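Local coordinates for protein acyl-CoA dehydrogenase (Mycobacterium thermoresistibile, PDB 3NF4) that binds flavin adenine dinucleotide and probably oxidises acyl-CoA thioesters to their 2,3-enoyl-CoA products, as flavin-dependent acyl-CoA dehydrogenases do, at residues G200-P206 / T218-D223; P76-L81 / A311-D315. All coordinates share one frame. Residues are numbered along the deposited sequence.

Interaction 1 (G200-P206 / T218-D223)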
ATOM      1  N   GLY A 200      42.403  27.696   6.500  1.00 84.62           N
ATOM      2  CA  GLY A 200      42.233  26.468   7.270  1.00 83.39           C
ATOM      3  C   GLY A 200      41.058  25.599   6.829  1.00 80.79           C
ATOM      4  O   GLY A 200      40.859  24.515   7.381  1.00 80.21           O
ATOM      5  N   LEU A 201      40.290  26.074   5.846  1.00 79.30           N
ATOM      6  CA  LEU A 201      39.113  25.360   5.313  1.00 77.46           C
ATOM      7  C   LEU A 201      39.407  24.622   4.002  1.00 75.98           C
ATOM      8  O   LEU A 201      39.871  25.220   3.041  1.00 76.30           O
ATOM      9  CB  LEU A 201      37.918  26.316   5.110  1.00 76.61           C
ATOM     10  CG  LEU A 201      36.701  25.801   4.303  1.00 75.35           C
ATOM     11  CD1 LEU A 201      35.976  24.578   4.969  1.00 71.26           C
ATOM     12  CD2 LEU A 201      35.720  26.926   3.999  1.00 73.56           C
ATOM     13  N   SER A 202      39.102  23.330   3.975  1.00 74.76           N
ATOM     14  CA  SER A 202      39.355  22.483   2.803  1.00 74.22           C
ATOM     15  C   SER A 202      38.219  21.453   2.575  1.00 72.31           C
ATOM     16  O   SER A 202      37.517  21.077   3.518  1.00 71.93           O
ATOM     17  CB  SER A 202      40.708  21.768   2.961  1.00 74.78           C
ATOM     18  OG  SER A 202      40.699  20.934   4.109  1.00 75.65           O
ATOM     19  N   PHE A 203      38.057  20.994   1.334  1.00 70.99           N
ATOM     20  CA  PHE A 203      36.949  20.100   0.988  1.00 69.54           C
ATOM     21  C   PHE A 203      37.422  18.776   0.411  1.00 69.11           C
ATOM     22  O   PHE A 203      38.271  18.759  -0.475  1.00 69.66           O
ATOM     23  CB  PHE A 203      35.993  20.782  -0.000  1.00 68.64           C
ATOM     24  CG  PHE A 203      35.370  22.042   0.531  1.00 68.51           C
ATOM     25  CD1 PHE A 203      34.199  21.998   1.255  1.00 67.60           C
ATOM     26  CD2 PHE A 203      35.964  23.279   0.303  1.00 70.50           C
ATOM     27  CE1 PHE A 203      33.618  23.173   1.757  1.00 69.88           C
ATOM     28  CE2 PHE A 203      35.393  24.459   0.791  1.00 70.82           C
ATOM     29  CZ  PHE A 203      34.223  24.411   1.521  1.00 69.13           C
ATOM     30  N   GLY A 204      36.849  17.670   0.893  1.00 68.29           N
ATOM     31  CA  GLY A 204      37.171  16.341   0.367  1.00 67.17           C
ATOM     32  C   GLY A 204      36.628  16.096  -1.040  1.00 66.11           C
ATOM     33  O   GLY A 204      36.000  16.973  -1.639  1.00 65.55           O
ATOM     34  N   LYS A 205      36.845  14.887  -1.562  1.00 65.25           N
ATOM     35  CA  LYS A 205      36.391  14.556  -2.920  1.00 64.15           C
ATOM     36  C   LYS A 205      34.855  14.318  -2.952  1.00 62.49           C
ATOM     37  O   LYS A 205      34.269  13.846  -1.955  1.00 61.85           O
ATOM     38  CB  LYS A 205      37.193  13.368  -3.502  1.00 64.03           C
ATOM     39  CG  LYS A 205      36.486  12.034  -3.448  1.00 65.33           C
ATOM     40  CD  LYS A 205      37.404  10.871  -3.671  1.00 70.77           C
ATOM     41  CE  LYS A 205      36.609   9.539  -3.683  1.00 74.94           C
ATOM     42  NZ  LYS A 205      35.721   9.314  -4.909  1.00 75.35           N
ATOM     43  N   PRO A 206      34.206  14.652  -4.091  1.00 61.02           N
ATOM     44  CA  PRO A 206      32.768  14.425  -4.263  1.00 59.44           C
ATOM     45  C   PRO A 206      32.344  12.965  -4.019  1.00 58.15           C
ATOM     46  O   PRO A 206      32.967  12.044  -4.551  1.00 57.29           O
ATOM     47  CB  PRO A 206      32.524  14.826  -5.727  1.00 58.69           C
ATOM     48  CG  PRO A 206      33.613  15.807  -6.034  1.00 60.03           C
ATOM     49  CD  PRO A 206      34.808  15.264  -5.298  1.00 61.38           C
ATOM     50  N   THR A 218      29.946  17.220  -0.907  1.00 54.90           N
ATOM     51  CA  THR A 218      31.287  16.952  -0.321  1.00 57.04           C
ATOM     52  C   THR A 218      31.355  17.147   1.198  1.00 58.71           C
ATOM     53  O   THR A 218      30.492  17.812   1.789  1.00 58.65           O
ATOM     54  CB  THR A 218      32.429  17.846  -0.954  1.00 58.47           C
ATOM     55  OG1 THR A 218      32.423  19.159  -0.357  1.00 59.89           O
ATOM     56  CG2 THR A 218      32.324  17.958  -2.509  1.00 57.45           C
ATOM     57  N   SER A 219      32.402  16.596   1.816  1.00 60.34           N
ATOM     58  CA  SER A 219      32.712  16.893   3.215  1.00 63.04           C
ATOM     59  C   SER A 219      33.594  18.147   3.383  1.00 64.90           C
ATOM     60  O   SER A 219      34.135  18.673   2.395  1.00 65.57           O
ATOM     61  CB  SER A 219      33.338  15.667   3.892  1.00 63.64           C
ATOM     62  OG  SER A 219      34.677  15.482   3.475  1.00 65.65           O
ATOM     63  N   ALA A 220      33.715  18.646   4.618  1.00 66.50           N
ATOM     64  CA  ALA A 220      34.606  19.788   4.919  1.00 68.47           C
ATOM     65  C   ALA A 220      35.487  19.585   6.151  1.00 70.16           C
ATOM     66  O   ALA A 220      35.114  18.891   7.099  1.00 70.03           O
ATOM     67  CB  ALA A 220      33.818  21.120   5.038  1.00 68.71           C
ATOM     68  N   PHE A 221      36.651  20.227   6.140  1.00 72.18           N
ATOM     69  CA  PHE A 221      37.577  20.123   7.258  1.00 74.41           C
ATOM     70  C   PHE A 221      38.100  21.479   7.727  1.00 75.93           C
ATOM     71  O   PHE A 221      38.666  22.238   6.945  1.00 75.79           O
ATOM     72  CB  PHE A 221      38.724  19.178   6.900  1.00 74.72           C
ATOM     73  CG  PHE A 221      39.709  18.965   8.021  1.00 78.86           C
ATOM     74  CD1 PHE A 221      39.305  18.357   9.224  1.00 81.10           C
ATOM     75  CD2 PHE A 221      41.042  19.360   7.873  1.00 80.78           C
ATOM     76  CE1 PHE A 221      40.213  18.158  10.265  1.00 84.33           C
ATOM     77  CE2 PHE A 221      41.958  19.172   8.901  1.00 84.11           C
ATOM     78  CZ  PHE A 221      41.549  18.568  10.104  1.00 85.05           C
ATOM     79  N   TYR A 222      37.899  21.767   9.013  1.00 77.66           N
ATOM     80  CA  TYR A 222      38.400  22.998   9.637  1.00 79.95           C
ATOM     81  C   TYR A 222      39.675  22.746  10.475  1.00 82.52           C
ATOM     82  O   TYR A 222      39.646  22.033  11.479  1.00 83.00           O
ATOM     83  CB  TYR A 222      37.306  23.672  10.484  1.00 79.83           C
ATOM     84  CG  TYR A 222      36.142  24.263   9.696  1.00 77.28           C
ATOM     85  CD1 TYR A 222      36.140  25.615   9.327  1.00 76.13           C
ATOM     86  CD2 TYR A 222      35.028  23.472   9.334  1.00 74.21           C
ATOM     87  CE1 TYR A 222      35.070  26.173   8.610  1.00 74.20           C
ATOM     88  CE2 TYR A 222      33.946  24.013   8.624  1.00 71.46           C
ATOM     89  CZ  TYR A 222      33.978  25.362   8.263  1.00 73.71           C
ATOM     90  OH  TYR A 222      32.937  25.903   7.563  1.00 70.94           O
ATOM     91  N   ASP A 223      40.783  23.357  10.048  1.00 84.72           N
ATOM     92  CA  ASP A 223      42.118  23.150  10.626  1.00 87.00           C
ATOM     93  C   ASP A 223      42.640  24.480  11.189  1.00 89.66           C
ATOM     94  O   ASP A 223      43.229  25.285  10.449  1.00 90.06           O
ATOM     95  CB  ASP A 223      43.056  22.645   9.515  1.00 86.68           C
ATOM     96  CG  ASP A 223      44.383  22.059  10.036  1.00 88.67           C
ATOM     97  OD1 ASP A 223      44.673  22.106  11.256  1.00 89.62           O
ATOM     98  OD2 ASP A 223      45.136  21.524   9.190  1.00 88.15           O
TER
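Two antiparallel strands, 201-203 and 218-222, run side by side with axes 4.8 Å apart and interlock on the face that carries L201, F203, A220 and Y222. The small methyl of A220 forms the hollow there: L201 CD1 reaches to 4.1 Å from A220 CB, and F203 CE1 approaches A220 CB to 3.9 Å. L201 CD1 also lies over one face of the Y222 ring in a CH-pi contact, 4.1 Å from its centroid. The backbone holds this fit in register. S202 and F221 make a hydrogen-bonded pair, with F221 N to S202 O at 2.9 Å and S202 N to F221 O at 3.2 Å, while D223 N to G200 O at 2.9 Å and G204 N to S219 O at 3.3 Å secure the two ends. At G200 the two segments come so close that a beta carbon would strike D223 O; at G204 one would run into S219 OG. On the other face S202 OG meets the edge of the F221 ring. Beyond strand 201-203, T218 CG2 meets P206 CA (4.0 Å) and T218 CB meets G204 O (3.7 Å). Strand 201-203 is the outermost of an antiparallel sheet in the middle domain. Strand 217-228, next to it, pairs along its own far edge with strand 157-168, while L201 and Y222 pack on V194 of strand 189-195 in the second sheet.

Interaction 2 (P76-L81 / A311-D315)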
ATOM      1  N   PRO A  76       5.458  35.783  -3.200  1.00 64.04           N
ATOM      2  CA  PRO A  76       4.938  34.811  -2.228  1.00 62.73           C
ATOM      3  C   PRO A  76       5.316  33.363  -2.607  1.00 60.92           C
ATOM      4  O   PRO A  76       5.665  33.077  -3.760  1.00 60.14           O
ATOM      5  CB  PRO A  76       3.417  35.018  -2.294  1.00 62.15           C
ATOM      6  CG  PRO A  76       3.178  35.597  -3.652  1.00 63.00           C
ATOM      7  CD  PRO A  76       4.373  36.451  -3.947  1.00 64.34           C
ATOM      8  N   TYR A  77       5.251  32.477  -1.623  1.00 60.26           N
ATOM      9  CA  TYR A  77       5.567  31.060  -1.795  1.00 59.09           C
ATOM     10  C   TYR A  77       4.687  30.332  -2.819  1.00 57.75           C
ATOM     11  O   TYR A  77       5.177  29.496  -3.571  1.00 56.03           O
ATOM     12  CB  TYR A  77       5.614  30.351  -0.435  1.00 58.96           C
ATOM     13  CG  TYR A  77       7.040  30.183   0.073  1.00 61.93           C
ATOM     14  CD1 TYR A  77       7.914  31.285   0.183  1.00 64.19           C
ATOM     15  CD2 TYR A  77       7.531  28.918   0.412  1.00 62.34           C
ATOM     16  CE1 TYR A  77       9.253  31.113   0.640  1.00 65.94           C
ATOM     17  CE2 TYR A  77       8.862  28.736   0.868  1.00 63.73           C
ATOM     18  CZ  TYR A  77       9.709  29.829   0.981  1.00 65.77           C
ATOM     19  OH  TYR A  77      11.002  29.617   1.426  1.00 68.93           O
ATOM     20  N   GLU A  78       3.413  30.710  -2.879  1.00 57.92           N
ATOM     21  CA  GLU A  78       2.461  30.225  -3.886  1.00 57.85           C
ATOM     22  C   GLU A  78       2.969  30.436  -5.325  1.00 57.34           C
ATOM     23  O   GLU A  78       2.585  29.684  -6.227  1.00 57.30           O
ATOM     24  CB  GLU A  78       1.092  30.883  -3.640  1.00 59.09           C
ATOM     25  CG  GLU A  78      -0.067  30.505  -4.559  1.00 62.46           C
ATOM     26  CD  GLU A  78      -1.409  31.239  -4.213  1.00 66.64           C
ATOM     27  OE1 GLU A  78      -1.416  32.362  -3.641  1.00 68.26           O
ATOM     28  OE2 GLU A  78      -2.480  30.677  -4.528  1.00 69.28           O
ATOM     29  N   VAL A  79       3.842  31.429  -5.540  1.00 56.75           N
ATOM     30  CA  VAL A  79       4.477  31.630  -6.847  1.00 55.54           C
ATOM     31  C   VAL A  79       5.908  31.067  -6.868  1.00 54.89           C
ATOM     32  O   VAL A  79       6.269  30.316  -7.789  1.00 54.04           O
ATOM     33  CB  VAL A  79       4.464  33.141  -7.330  1.00 57.30           C
ATOM     34  CG1 VAL A  79       5.092  33.281  -8.690  1.00 56.56           C
ATOM     35  CG2 VAL A  79       3.073  33.684  -7.386  1.00 57.16           C
ATOM     36  N   TYR A  80       6.718  31.404  -5.862  1.00 54.12           N
ATOM     37  CA  TYR A  80       8.090  30.873  -5.801  1.00 53.66           C
ATOM     38  C   TYR A  80       8.163  29.343  -5.971  1.00 51.89           C
ATOM     39  O   TYR A  80       8.933  28.853  -6.804  1.00 51.15           O
ATOM     40  CB  TYR A  80       8.811  31.323  -4.516  1.00 54.04           C
ATOM     41  CG  TYR A  80      10.042  30.526  -4.169  1.00 54.13           C
ATOM     42  CD1 TYR A  80      11.110  30.439  -5.057  1.00 56.79           C
ATOM     43  CD2 TYR A  80      10.150  29.866  -2.937  1.00 55.33           C
ATOM     44  CE1 TYR A  80      12.264  29.708  -4.733  1.00 57.15           C
ATOM     45  CE2 TYR A  80      11.287  29.130  -2.605  1.00 54.17           C
ATOM     46  CZ  TYR A  80      12.347  29.071  -3.508  1.00 54.93           C
ATOM     47  OH  TYR A  80      13.485  28.365  -3.214  1.00 54.73           O
ATOM     48  N   LEU A  81       7.347  28.602  -5.215  1.00 50.52           N
ATOM     49  CA  LEU A  81       7.406  27.139  -5.223  1.00 49.52           C
ATOM     50  C   LEU A  81       7.069  26.507  -6.572  1.00 49.36           C
ATOM     51  O   LEU A  81       7.648  25.454  -6.928  1.00 48.27           O
ATOM     52  CB  LEU A  81       6.525  26.534  -4.119  1.00 49.43           C
ATOM     53  CG  LEU A  81       6.987  26.776  -2.675  1.00 50.34           C
ATOM     54  CD1 LEU A  81       6.004  26.226  -1.656  1.00 49.54           C
ATOM     55  CD2 LEU A  81       8.401  26.210  -2.447  1.00 52.18           C
ATOM     56  N   ALA A 311       1.726  26.464   1.507  1.00 51.81           N
ATOM     57  CA  ALA A 311       2.287  27.747   1.045  1.00 53.42           C
ATOM     58  C   ALA A 311       1.379  28.968   1.346  1.00 55.16           C
ATOM     59  O   ALA A 311       1.848  30.011   1.822  1.00 56.01           O
ATOM     60  CB  ALA A 311       2.604  27.677  -0.441  1.00 52.34           C
ATOM     61  N   ARG A 312       0.085  28.825   1.082  1.00 55.52           N
ATOM     62  CA  ARG A 312      -0.865  29.909   1.329  1.00 57.06           C
ATOM     63  C   ARG A 312      -0.994  30.237   2.822  1.00 57.87           C
ATOM     64  O   ARG A 312      -1.179  31.406   3.173  1.00 58.68           O
ATOM     65  CB  ARG A 312      -2.233  29.584   0.745  1.00 56.69           C
ATOM     66  CG  ARG A 312      -2.266  29.443  -0.755  1.00 57.67           C
ATOM     67  CD  ARG A 312      -3.566  28.767  -1.181  1.00 63.03           C
ATOM     68  NE  ARG A 312      -4.735  29.657  -1.134  1.00 66.41           N
ATOM     69  CZ  ARG A 312      -5.992  29.251  -0.919  1.00 68.41           C
ATOM     70  NH1 ARG A 312      -6.269  27.964  -0.710  1.00 66.69           N
ATOM     71  NH2 ARG A 312      -6.980  30.141  -0.906  1.00 70.63           N
ATOM     72  N   ARG A 313      -0.897  29.217   3.686  1.00 57.16           N
ATOM     73  CA  ARG A 313      -0.828  29.435   5.135  1.00 58.13           C
ATOM     74  C   ARG A 313       0.413  30.273   5.548  1.00 59.80           C
ATOM     75  O   ARG A 313       0.314  31.181   6.385  1.00 60.54           O
ATOM     76  CB  ARG A 313      -0.855  28.110   5.894  1.00 57.13           C
ATOM     77  CG  ARG A 313      -2.178  27.359   5.815  1.00 56.99           C
ATOM     78  CD  ARG A 313      -2.096  25.961   6.453  1.00 55.73           C
ATOM     79  NE  ARG A 313      -3.258  25.151   6.101  1.00 54.98           N
ATOM     80  CZ  ARG A 313      -4.426  25.180   6.740  1.00 54.77           C
ATOM     81  NH1 ARG A 313      -4.610  25.986   7.783  1.00 53.67           N
ATOM     82  NH2 ARG A 313      -5.421  24.409   6.323  1.00 53.61           N
ATOM     83  N   ARG A 314       1.566  29.965   4.950  1.00 60.08           N
ATOM     84  CA  ARG A 314       2.798  30.704   5.194  1.00 61.68           C
ATOM     85  C   ARG A 314       2.683  32.137   4.694  1.00 62.71           C
ATOM     86  O   ARG A 314       3.024  33.091   5.427  1.00 64.07           O
ATOM     87  CB  ARG A 314       4.006  30.016   4.540  1.00 61.43           C
ATOM     88  CG  ARG A 314       5.284  30.859   4.559  1.00 64.03           C
ATOM     89  CD  ARG A 314       6.359  30.258   3.668  1.00 67.55           C
ATOM     90  NE  ARG A 314       7.522  31.134   3.551  1.00 73.38           N
ATOM     91  CZ  ARG A 314       8.611  31.049   4.314  1.00 75.45           C
ATOM     92  NH1 ARG A 314       8.702  30.120   5.256  1.00 76.88           N
ATOM     93  NH2 ARG A 314       9.616  31.888   4.133  1.00 75.72           N
ATOM     94  N   ASP A 315       2.210  32.284   3.454  1.00 62.18           N
ATOM     95  CA  ASP A 315       2.028  33.607   2.855  1.00 63.28           C
ATOM     96  C   ASP A 315       1.096  34.485   3.702  1.00 64.49           C
ATOM     97  O   ASP A 315       1.300  35.695   3.760  1.00 65.74           O
ATOM     98  CB  ASP A 315       1.509  33.531   1.416  1.00 62.50           C
ATOM     99  CG  ASP A 315       2.502  32.886   0.446  1.00 62.30           C
ATOM    100  OD1 ASP A 315       3.744  32.931   0.678  1.00 64.10           O
ATOM    101  OD2 ASP A 315       2.024  32.345  -0.579  1.00 60.68           O
TER
HETATM  102  O   HOH W   1      -0.435  33.298  -1.234  1.00 43.13           O
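R314 lays its extended side chain over one face of the Y77 ring: its guanidinium carbon CZ sits 3.9 Å from the ring centroid in a cation-pi contact, and its CD, 3.8 Å from the same centroid, adds a CH-pi contact. The end of the arginine side chain, from CD to the guanidinium, thus lies over the ring. Beside it, D315 receives the start of helix 77-88. Its carboxylate accepts hydrogen bonds from two successive backbone amides, Y77 N to D315 OD1 at 2.8 Å and E78 N to D315 OD2 at 3.1 Å. These first-turn amides have no preceding helical carbonyl to bind, and P76, at the N-cap position, has no side-chain acceptor, so D315, from a distant part of the chain, supplies acceptors for them. A water donates to both D315 OD2 (2.7 Å) and E78 OE1 (2.8 Å), bridging the two acids. Deeper in, A311 CB packs against both Y77 CB (4.0 Å) and L81 CD1 (3.9 Å). The short axes pass 9.1 Å apart at 133°. The contact joins the N-terminal helical domain to the end of helix 289-315 in the C-terminal domain; Y77 and L81 also rest on L252 of helix 247-274, V79 faces helix 18-35, and R312 packs against R312 of the second subunit.

Overall arrangement
The two contacts lie on opposite sides of the chain's centre, 35 Å apart between centres and about 20 Å between nearest atoms, and do not touch. Along the sequence, residues 76-81 come first, both strands of interaction 1 follow within the middle domain, and residues 311-315 come last. Interaction 1 is therefore local, linking segments 12 residues apart at their closest ends, whereas interaction 2 brings together segments 230 residues apart. They share no helix, strand or sheet: one completes the edge of a beta sheet, the other joins the two helical domains that enclose the beta domain in sequence, close to a subunit interface. Together they reflect the alpha-beta-alpha domain order of the acyl-CoA dehydrogenase fold.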